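PDB 4GF2: erythrocyte binding antigen 140 from Plasmodium falciparum, which probably binds a sialic acid-bearing receptor, glycophorin C, on the host red cell surface through its paired Duffy-binding-like domains during invasion. Local coordinates for residues E388-L402 and V453-C467. The protein carries 3 engineered substitutions. Residues are numbered along the deposited sequence; the frame is centred on the assembly and turned at random.
Sequences ENALCSIIQNSYADL and VWKVMSAVLKNKETC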
ATOM      1  N   GLU A 388      15.390  31.232  -0.212  1.00 95.01           N
ATOM      2  CA  GLU A 388      14.343  30.382  -0.773  1.00 91.80           C
ATOM      3  C   GLU A 388      14.756  29.723  -2.083  1.00 82.26           C
ATOM      4  O   GLU A 388      14.553  28.524  -2.270  1.00 76.55           O
ATOM      5  CB  GLU A 388      13.065  31.191  -1.002  1.00102.31           C
ATOM      6  CG  GLU A 388      12.169  31.299   0.216  1.00107.34           C
ATOM      7  CD  GLU A 388      10.909  32.093  -0.064  1.00116.17           C
ATOM      8  OE1 GLU A 388      10.844  32.756  -1.120  1.00119.87           O
ATOM      9  OE2 GLU A 388       9.981  32.050   0.772  1.00119.70           O
ATOM     10  N   ASN A 389      15.322  30.511  -2.991  1.00 83.70           N
ATOM     11  CA  ASN A 389      15.685  30.019  -4.314  1.00 82.46           C
ATOM     12  C   ASN A 389      16.745  28.920  -4.259  1.00 75.60           C
ATOM     13  O   ASN A 389      16.721  27.983  -5.057  1.00 73.62           O
ATOM     14  CB  ASN A 389      16.169  31.171  -5.195  1.00 93.94           C
ATOM     15  CG  ASN A 389      15.114  32.247  -5.376  1.00107.72           C
ATOM     16  OD1 ASN A 389      13.923  32.001  -5.186  1.00113.56           O
ATOM     17  ND2 ASN A 389      15.548  33.448  -5.746  1.00118.42           N
ATOM     18  N   ALA A 390      17.671  29.037  -3.312  1.00 75.38           N
ATOM     19  CA  ALA A 390      18.733  28.052  -3.156  1.00 71.69           C
ATOM     20  C   ALA A 390      18.168  26.778  -2.544  1.00 70.31           C
ATOM     21  O   ALA A 390      18.360  25.684  -3.075  1.00 68.19           O
ATOM     22  CB  ALA A 390      19.848  28.608  -2.286  1.00 72.18           C
ATOM     23  N   LEU A 391      17.471  26.927  -1.423  1.00 71.89           N
ATOM     24  CA  LEU A 391      16.824  25.795  -0.774  1.00 69.26           C
ATOM     25  C   LEU A 391      15.968  25.059  -1.790  1.00 65.95           C
ATOM     26  O   LEU A 391      15.972  23.830  -1.853  1.00 61.57           O
ATOM     27  CB  LEU A 391      15.952  26.267   0.385  1.00 73.77           C
ATOM     28  CG  LEU A 391      16.431  25.872   1.779  1.00 74.42           C
ATOM     29  CD1 LEU A 391      15.561  26.533   2.840  1.00 79.90           C
ATOM     30  CD2 LEU A 391      16.420  24.359   1.935  1.00 69.16           C
ATOM     31  N   CYS A 392      15.238  25.826  -2.591  1.00 68.12           N
ATOM     32  CA  CYS A 392      14.385  25.256  -3.623  1.00 64.52           C
ATOM     33  C   CYS A 392      15.187  24.358  -4.557  1.00 60.69           C
ATOM     34  O   CYS A 392      14.820  23.207  -4.784  1.00 56.96           O
ATOM     35  CB  CYS A 392      13.711  26.361  -4.433  1.00 68.56           C
ATOM     36  SG  CYS A 392      12.820  25.745  -5.872  1.00 66.83           S
ATOM     37  N   SER A 393      16.279  24.887  -5.101  1.00 63.71           N
ATOM     38  CA  SER A 393      17.081  24.139  -6.063  1.00 64.68           C
ATOM     39  C   SER A 393      17.763  22.925  -5.426  1.00 60.13           C
ATOM     40  O   SER A 393      17.922  21.893  -6.072  1.00 58.05           O
ATOM     41  CB  SER A 393      18.110  25.052  -6.739  1.00 72.17           C
ATOM     42  OG  SER A 393      18.925  25.719  -5.794  1.00 75.35           O
ATOM     43  N   ILE A 394      18.148  23.042  -4.159  1.00 59.14           N
ATOM     44  CA  ILE A 394      18.788  21.935  -3.454  1.00 56.43           C
ATOM     45  C   ILE A 394      17.826  20.764  -3.261  1.00 55.62           C
ATOM     46  O   ILE A 394      18.229  19.601  -3.334  1.00 55.87           O
ATOM     47  CB  ILE A 394      19.317  22.373  -2.078  1.00 56.92           C
ATOM     48  CG1 ILE A 394      20.505  23.319  -2.248  1.00 60.03           C
ATOM     49  CG2 ILE A 394      19.739  21.163  -1.265  1.00 53.23           C
ATOM     50  CD1 ILE A 394      21.030  23.886  -0.946  1.00 62.02           C
ATOM     51  N   ILE A 395      16.559  21.071  -2.998  1.00 55.26           N
ATOM     52  CA  ILE A 395      15.544  20.038  -2.823  1.00 51.47           C
ATOM     53  C   ILE A 395      15.299  19.339  -4.152  1.00 52.05           C
ATOM     54  O   ILE A 395      15.120  18.122  -4.203  1.00 49.56           O
ATOM     55  CB  ILE A 395      14.215  20.629  -2.302  1.00 50.23           C
ATOM     56  CG1 ILE A 395      14.365  21.102  -0.854  1.00 50.19           C
ATOM     57  CG2 ILE A 395      13.089  19.609  -2.400  1.00 46.64           C
ATOM     58  CD1 ILE A 395      14.661  19.995   0.134  1.00 45.91           C
ATOM     59  N   GLN A 396      15.300  20.116  -5.230  1.00 55.03           N
ATOM     60  CA  GLN A 396      15.067  19.569  -6.560  1.00 53.47           C
ATOM     61  C   GLN A 396      16.217  18.670  -6.998  1.00 52.38           C
ATOM     62  O   GLN A 396      16.003  17.697  -7.717  1.00 50.66           O
ATOM     63  CB  GLN A 396      14.856  20.688  -7.581  1.00 55.49           C
ATOM     64  CG  GLN A 396      13.484  21.324  -7.515  1.00 58.85           C
ATOM     65  CD  GLN A 396      13.203  22.238  -8.695  1.00 66.06           C
ATOM     66  OE1 GLN A 396      13.984  22.304  -9.645  1.00 67.66           O
ATOM     67  NE2 GLN A 396      12.083  22.948  -8.640  1.00 71.88           N
ATOM     68  N   ASN A 397      17.434  18.999  -6.568  1.00 53.21           N
ATOM     69  CA  ASN A 397      18.596  18.164  -6.872  1.00 50.27           C
ATOM     70  C   ASN A 397      18.391  16.725  -6.393  1.00 44.74           C
ATOM     71  O   ASN A 397      18.549  15.776  -7.166  1.00 44.68           O
ATOM     72  CB  ASN A 397      19.873  18.744  -6.251  1.00 50.30           C
ATOM     73  CG  ASN A 397      20.384  19.973  -6.990  1.00 52.07           C
ATOM     74  OD1 ASN A 397      20.072  20.189  -8.163  1.00 53.29           O
ATOM     75  ND2 ASN A 397      21.189  20.779  -6.304  1.00 51.84           N
ATOM     76  N   SER A 398      18.030  16.560  -5.126  1.00 41.00           N
ATOM     77  CA  SER A 398      17.829  15.224  -4.570  1.00 40.13           C
ATOM     78  C   SER A 398      16.561  14.578  -5.121  1.00 43.09           C
ATOM     79  O   SER A 398      16.512  13.370  -5.344  1.00 41.33           O
ATOM     80  CB  SER A 398      17.791  15.275  -3.043  1.00 38.67           C
ATOM     81  OG  SER A 398      19.090  15.513  -2.527  1.00 38.19           O
ATOM     82  N   TYR A 399      15.537  15.389  -5.346  1.00 47.47           N
ATOM     83  CA  TYR A 399      14.323  14.914  -5.992  1.00 47.39           C
ATOM     84  C   TYR A 399      14.648  14.263  -7.335  1.00 47.65           C
ATOM     85  O   TYR A 399      14.192  13.158  -7.631  1.00 47.25           O
ATOM     86  CB  TYR A 399      13.358  16.078  -6.206  1.00 47.86           C
ATOM     87  CG  TYR A 399      12.178  15.730  -7.077  1.00 44.25           C
ATOM     88  CD1 TYR A 399      11.228  14.816  -6.649  1.00 41.04           C
ATOM     89  CD2 TYR A 399      12.009  16.319  -8.324  1.00 45.32           C
ATOM     90  CE1 TYR A 399      10.145  14.492  -7.436  1.00 41.87           C
ATOM     91  CE2 TYR A 399      10.924  16.002  -9.118  1.00 46.28           C
ATOM     92  CZ  TYR A 399       9.994  15.086  -8.667  1.00 45.70           C
ATOM     93  OH  TYR A 399       8.909  14.762  -9.445  1.00 48.71           O
ATOM     94  N   ALA A 400      15.440  14.957  -8.146  1.00 47.65           N
ATOM     95  CA  ALA A 400      15.798  14.466  -9.472  1.00 44.56           C
ATOM     96  C   ALA A 400      16.680  13.219  -9.390  1.00 42.31           C
ATOM     97  O   ALA A 400      16.573  12.319 -10.221  1.00 40.84           O
ATOM     98  CB  ALA A 400      16.499  15.556 -10.258  1.00 44.64           C
ATOM     99  N   ASP A 401      17.560  13.169  -8.395  1.00 42.39           N
ATOM    100  CA  ASP A 401      18.411  12.002  -8.210  1.00 39.73           C
ATOM    101  C   ASP A 401      17.554  10.793  -7.861  1.00 38.97           C
ATOM    102  O   ASP A 401      17.812   9.683  -8.326  1.00 39.52           O
ATOM    103  CB  ASP A 401      19.444  12.241  -7.108  1.00 37.52           C
ATOM    104  CG  ASP A 401      20.636  13.049  -7.583  1.00 40.11           C
ATOM    105  OD1 ASP A 401      20.862  13.137  -8.809  1.00 42.03           O
ATOM    106  OD2 ASP A 401      21.362  13.585  -6.723  1.00 40.76           O
ATOM    107  N   LEU A 402      16.533  11.009  -7.039  1.00 38.25           N
ATOM    108  CA  LEU A 402      15.630   9.930  -6.668  1.00 38.19           C
ATOM    109  C   LEU A 402      14.946   9.396  -7.912  1.00 39.90           C
ATOM    110  O   LEU A 402      14.850   8.183  -8.108  1.00 40.80           O
ATOM    111  CB  LEU A 402      14.590  10.417  -5.664  1.00 40.51           C
ATOM    112  CG  LEU A 402      15.118  10.686  -4.257  1.00 43.58           C
ATOM    113  CD1 LEU A 402      14.087  11.437  -3.429  1.00 48.40           C
ATOM    114  CD2 LEU A 402      15.498   9.384  -3.581  1.00 42.45           C
ATOM    115  N   VAL A 453       5.685  12.485  -4.636  1.00 47.00           N
ATOM    116  CA  VAL A 453       7.045  12.576  -4.132  1.00 45.24           C
ATOM    117  C   VAL A 453       7.419  14.046  -3.981  1.00 48.07           C
ATOM    118  O   VAL A 453       7.975  14.455  -2.963  1.00 48.98           O
ATOM    119  CB  VAL A 453       8.050  11.875  -5.065  1.00 43.52           C
ATOM    120  CG1 VAL A 453       9.480  12.173  -4.631  1.00 40.83           C
ATOM    121  CG2 VAL A 453       7.798  10.376  -5.083  1.00 43.34           C
ATOM    122  N   TRP A 454       7.101  14.846  -4.992  1.00 49.75           N
ATOM    123  CA  TRP A 454       7.409  16.265  -4.929  1.00 50.71           C
ATOM    124  C   TRP A 454       6.570  16.968  -3.868  1.00 52.25           C
ATOM    125  O   TRP A 454       7.040  17.897  -3.211  1.00 53.17           O
ATOM    126  CB  TRP A 454       7.193  16.946  -6.278  1.00 52.24           C
ATOM    127  CG  TRP A 454       7.427  18.412  -6.175  1.00 54.24           C
ATOM    128  CD1 TRP A 454       6.495  19.401  -6.255  1.00 55.74           C
ATOM    129  CD2 TRP A 454       8.680  19.058  -5.930  1.00 52.52           C
ATOM    130  NE1 TRP A 454       7.093  20.625  -6.089  1.00 57.96           N
ATOM    131  CE2 TRP A 454       8.435  20.441  -5.890  1.00 54.96           C
ATOM    132  CE3 TRP A 454       9.987  18.599  -5.749  1.00 48.25           C
ATOM    133  CZ2 TRP A 454       9.446  21.370  -5.676  1.00 55.93           C
ATOM    134  CZ3 TRP A 454      10.989  19.521  -5.537  1.00 49.40           C
ATOM    135  CH2 TRP A 454      10.714  20.891  -5.502  1.00 53.18           C
ATOM    136  N   LYS A 455       5.323  16.531  -3.711  1.00 52.79           N
ATOM    137  CA  LYS A 455       4.433  17.118  -2.716  1.00 55.81           C
ATOM    138  C   LYS A 455       5.035  17.043  -1.318  1.00 53.06           C
ATOM    139  O   LYS A 455       5.043  18.035  -0.589  1.00 54.19           O
ATOM    140  CB  LYS A 455       3.070  16.421  -2.726  1.00 59.36           C
ATOM    141  CG  LYS A 455       2.093  16.981  -3.747  1.00 65.34           C
ATOM    142  CD  LYS A 455       0.759  16.250  -3.711  1.00 68.77           C
ATOM    143  CE  LYS A 455      -0.239  16.885  -4.666  1.00 75.57           C
ATOM    144  NZ  LYS A 455      -1.540  16.166  -4.681  1.00 79.03           N
ATOM    145  N   VAL A 456       5.539  15.870  -0.942  1.00 51.37           N
ATOM    146  CA  VAL A 456       6.058  15.683   0.409  1.00 53.11           C
ATOM    147  C   VAL A 456       7.401  16.382   0.598  1.00 55.85           C
ATOM    148  O   VAL A 456       7.696  16.875   1.686  1.00 61.98           O
ATOM    149  CB  VAL A 456       6.182  14.183   0.798  1.00 49.23           C
ATOM    150  CG1 VAL A 456       4.829  13.494   0.706  1.00 49.66           C
ATOM    151  CG2 VAL A 456       7.204  13.472  -0.066  1.00 46.74           C
ATOM    152  N   MET A 457       8.210  16.438  -0.455  1.00 50.87           N
ATOM    153  CA  MET A 457       9.517  17.082  -0.362  1.00 47.51           C
ATOM    154  C   MET A 457       9.377  18.595  -0.341  1.00 52.11           C
ATOM    155  O   MET A 457      10.166  19.286   0.299  1.00 54.28           O
ATOM    156  CB  MET A 457      10.413  16.666  -1.530  1.00 43.02           C
ATOM    157  CG  MET A 457      10.828  15.203  -1.510  1.00 38.89           C
ATOM    158  SD  MET A 457      12.063  14.836  -2.774  1.00 44.86           S
ATOM    159  CE  MET A 457      13.531  15.553  -2.047  1.00 52.73           C
ATOM    160  N   SER A 458       8.370  19.106  -1.041  1.00 54.61           N
ATOM    161  CA  SER A 458       8.164  20.542  -1.150  1.00 60.62           C
ATOM    162  C   SER A 458       7.546  21.118   0.118  1.00 60.60           C
ATOM    163  O   SER A 458       7.430  22.338   0.263  1.00 63.59           O
ATOM    164  CB  SER A 458       7.268  20.858  -2.348  1.00 67.68           C
ATOM    165  OG  SER A 458       5.985  20.273  -2.204  1.00 71.04           O
ATOM    166  N   ALA A 459       7.154  20.237   1.033  1.00 57.92           N
ATOM    167  CA  ALA A 459       6.485  20.654   2.260  1.00 59.53           C
ATOM    168  C   ALA A 459       7.416  21.403   3.206  1.00 59.81           C
ATOM    169  O   ALA A 459       6.958  22.115   4.099  1.00 62.89           O
ATOM    170  CB  ALA A 459       5.893  19.450   2.962  1.00 56.86           C
ATOM    171  N   VAL A 460       8.722  21.245   3.016  1.00 57.61           N
ATOM    172  CA  VAL A 460       9.691  21.888   3.901  1.00 59.99           C
ATOM    173  C   VAL A 460      10.107  23.278   3.417  1.00 64.19           C
ATOM    174  O   VAL A 460      10.967  23.917   4.025  1.00 67.43           O
ATOM    175  CB  VAL A 460      10.954  21.027   4.072  1.00 57.15           C
ATOM    176  CG1 VAL A 460      10.580  19.634   4.550  1.00 54.05           C
ATOM    177  CG2 VAL A 460      11.741  20.961   2.769  1.00 56.54           C
ATOM    178  N   LEU A 461       9.490  23.749   2.337  1.00 64.39           N
ATOM    179  CA  LEU A 461       9.838  25.047   1.762  1.00 66.89           C
ATOM    180  C   LEU A 461       8.783  26.114   2.051  1.00 73.61           C
ATOM    181  O   LEU A 461       7.583  25.849   1.981  1.00 74.22           O
ATOM    182  CB  LEU A 461      10.003  24.919   0.248  1.00 65.59           C
ATOM    183  CG  LEU A 461      11.068  23.942  -0.242  1.00 62.42           C
ATOM    184  CD1 LEU A 461      10.895  23.689  -1.728  1.00 63.96           C
ATOM    185  CD2 LEU A 461      12.462  24.470   0.053  1.00 62.49           C
ATOM    186  N   LYS A 462       9.237  27.323   2.371  1.00 79.98           N
ATOM    187  CA  LYS A 462       8.342  28.469   2.460  1.00 88.12           C
ATOM    188  C   LYS A 462       7.837  28.767   1.056  1.00 87.41           C
ATOM    189  O   LYS A 462       8.578  28.607   0.085  1.00 84.76           O
ATOM    190  CB  LYS A 462       9.075  29.691   3.014  1.00 97.10           C
ATOM    191  CG  LYS A 462       9.656  29.514   4.407  1.00 99.22           C
ATOM    192  CD  LYS A 462      10.409  30.766   4.838  1.00105.10           C
ATOM    193  CE  LYS A 462      11.049  30.602   6.206  1.00104.55           C
ATOM    194  NZ  LYS A 462      11.840  31.804   6.595  1.00108.80           N
ATOM    195  N   ASN A 463       6.585  29.199   0.945  1.00 93.06           N
ATOM    196  CA  ASN A 463       5.988  29.461  -0.360  1.00 97.97           C
ATOM    197  C   ASN A 463       6.360  28.365  -1.351  1.00 94.89           C
ATOM    198  O   ASN A 463       7.253  28.541  -2.179  1.00 94.91           O
ATOM    199  CB  ASN A 463       6.444  30.820  -0.898  1.00106.07           C
ATOM    200  CG  ASN A 463       6.056  31.971   0.012  1.00112.07           C
ATOM    201  OD1 ASN A 463       4.922  32.450  -0.022  1.00116.62           O
ATOM    202  ND2 ASN A 463       7.002  32.428   0.827  1.00111.40           N
ATOM    203  N   LYS A 464       5.671  27.232  -1.262  1.00 92.69           N
ATOM    204  CA  LYS A 464       6.003  26.061  -2.066  1.00 88.56           C
ATOM    205  C   LYS A 464       5.952  26.365  -3.562  1.00 93.59           C
ATOM    206  O   LYS A 464       6.810  25.916  -4.321  1.00 93.44           O
ATOM    207  CB  LYS A 464       5.061  24.899  -1.735  1.00 85.83           C
ATOM    208  CG  LYS A 464       4.969  24.579  -0.248  1.00 87.37           C
ATOM    209  CD  LYS A 464       4.456  23.166  -0.001  1.00 89.62           C
ATOM    210  CE  LYS A 464       3.090  22.939  -0.622  1.00 98.29           C
ATOM    211  NZ  LYS A 464       2.645  21.525  -0.468  1.00 98.56           N
ATOM    212  N   GLU A 465       4.952  27.133  -3.984  1.00 98.87           N
ATOM    213  CA  GLU A 465       4.772  27.444  -5.400  1.00102.25           C
ATOM    214  C   GLU A 465       5.883  28.341  -5.946  1.00 99.46           C
ATOM    215  O   GLU A 465       5.924  28.630  -7.141  1.00 96.55           O
ATOM    216  CB  GLU A 465       3.408  28.092  -5.638  1.00114.32           C
ATOM    217  CG  GLU A 465       2.235  27.158  -5.386  1.00119.57           C
ATOM    218  CD  GLU A 465       0.911  27.747  -5.836  1.00131.95           C
ATOM    219  OE1 GLU A 465       0.916  28.847  -6.428  1.00138.53           O
ATOM    220  OE2 GLU A 465      -0.135  27.107  -5.599  1.00134.98           O
ATOM    221  N   THR A 466       6.775  28.787  -5.069  1.00101.71           N
ATOM    222  CA  THR A 466       7.970  29.502  -5.498  1.00105.61           C
ATOM    223  C   THR A 466       8.881  28.549  -6.264  1.00 99.76           C
ATOM    224  O   THR A 466       9.644  28.964  -7.138  1.00101.77           O
ATOM    225  CB  THR A 466       8.746  30.068  -4.293  1.00107.74           C
ATOM    226  OG1 THR A 466       7.924  31.009  -3.589  1.00112.75           O
ATOM    227  CG2 THR A 466      10.028  30.755  -4.746  1.00110.09           C
ATOM    228  N   CYS A 467       8.788  27.267  -5.926  1.00 90.77           N
ATOM    229  CA  CYS A 467       9.638  26.239  -6.514  1.00 81.48           C
ATOM    230  C   CYS A 467       8.963  25.609  -7.729  1.00 82.74           C
ATOM    231  O   CYS A 467       7.971  24.893  -7.600  1.00 84.90           O
ATOM    232  CB  CYS A 467       9.936  25.173  -5.465  1.00 75.22           C
ATOM    233  SG  CYS A 467      11.444  24.258  -5.754  1.00 72.66           S
TER
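A disulfide joins Cys392, on helix 388-402, to Cys467, just past the 3-10 turn 464-466, with the SG atoms 2.0 Å apart and a relaxed 90° torsion about the S-S bond. It ties the irregular chain after helix 453-457 covalently to helix 388-402. Beside it, Gln396 lays its CG against the Trp454 indole, CG to CH2 3.5 Å, while its NE2 passes the sulfur of Cys467 and is hydrogen-bonded to Lys468 O.

Among the aromatics, broad Trp454 directs its edge at one face of Tyr399, a T-shaped pair; the tyrosine can be buried because its OH bonds Lys450 O. Val453 CG1 lies at the tyrosine rim, in plane, 3.7 Å from CE1. The unbranched, pliable side chain of methionine suits Met457 to its place as a knob among Ile395, Ser398, Tyr399 and Leu402, its sulfur making a Met-aromatic contact at the edge of Tyr399.

Branched Ile395 spreads its CG2 toward Trp454 CZ3 and its CD1 toward Val460, and apolar Leu461 rests CD2 against Leu391 CB and Ile395 CG1.

At the more exposed end, where polar groups suit a solvent-facing edge, Asn463 ND2 donates to the syn side of Glu388 OE2 at 3.0 Å (N-H...O 154°).

Roughly antiparallel helices (145° between their directions), with the chain following the second tied back by a disulfide, belong here to the second Duffy-binding-like domain, a predominantly helical, cysteine-rich fold.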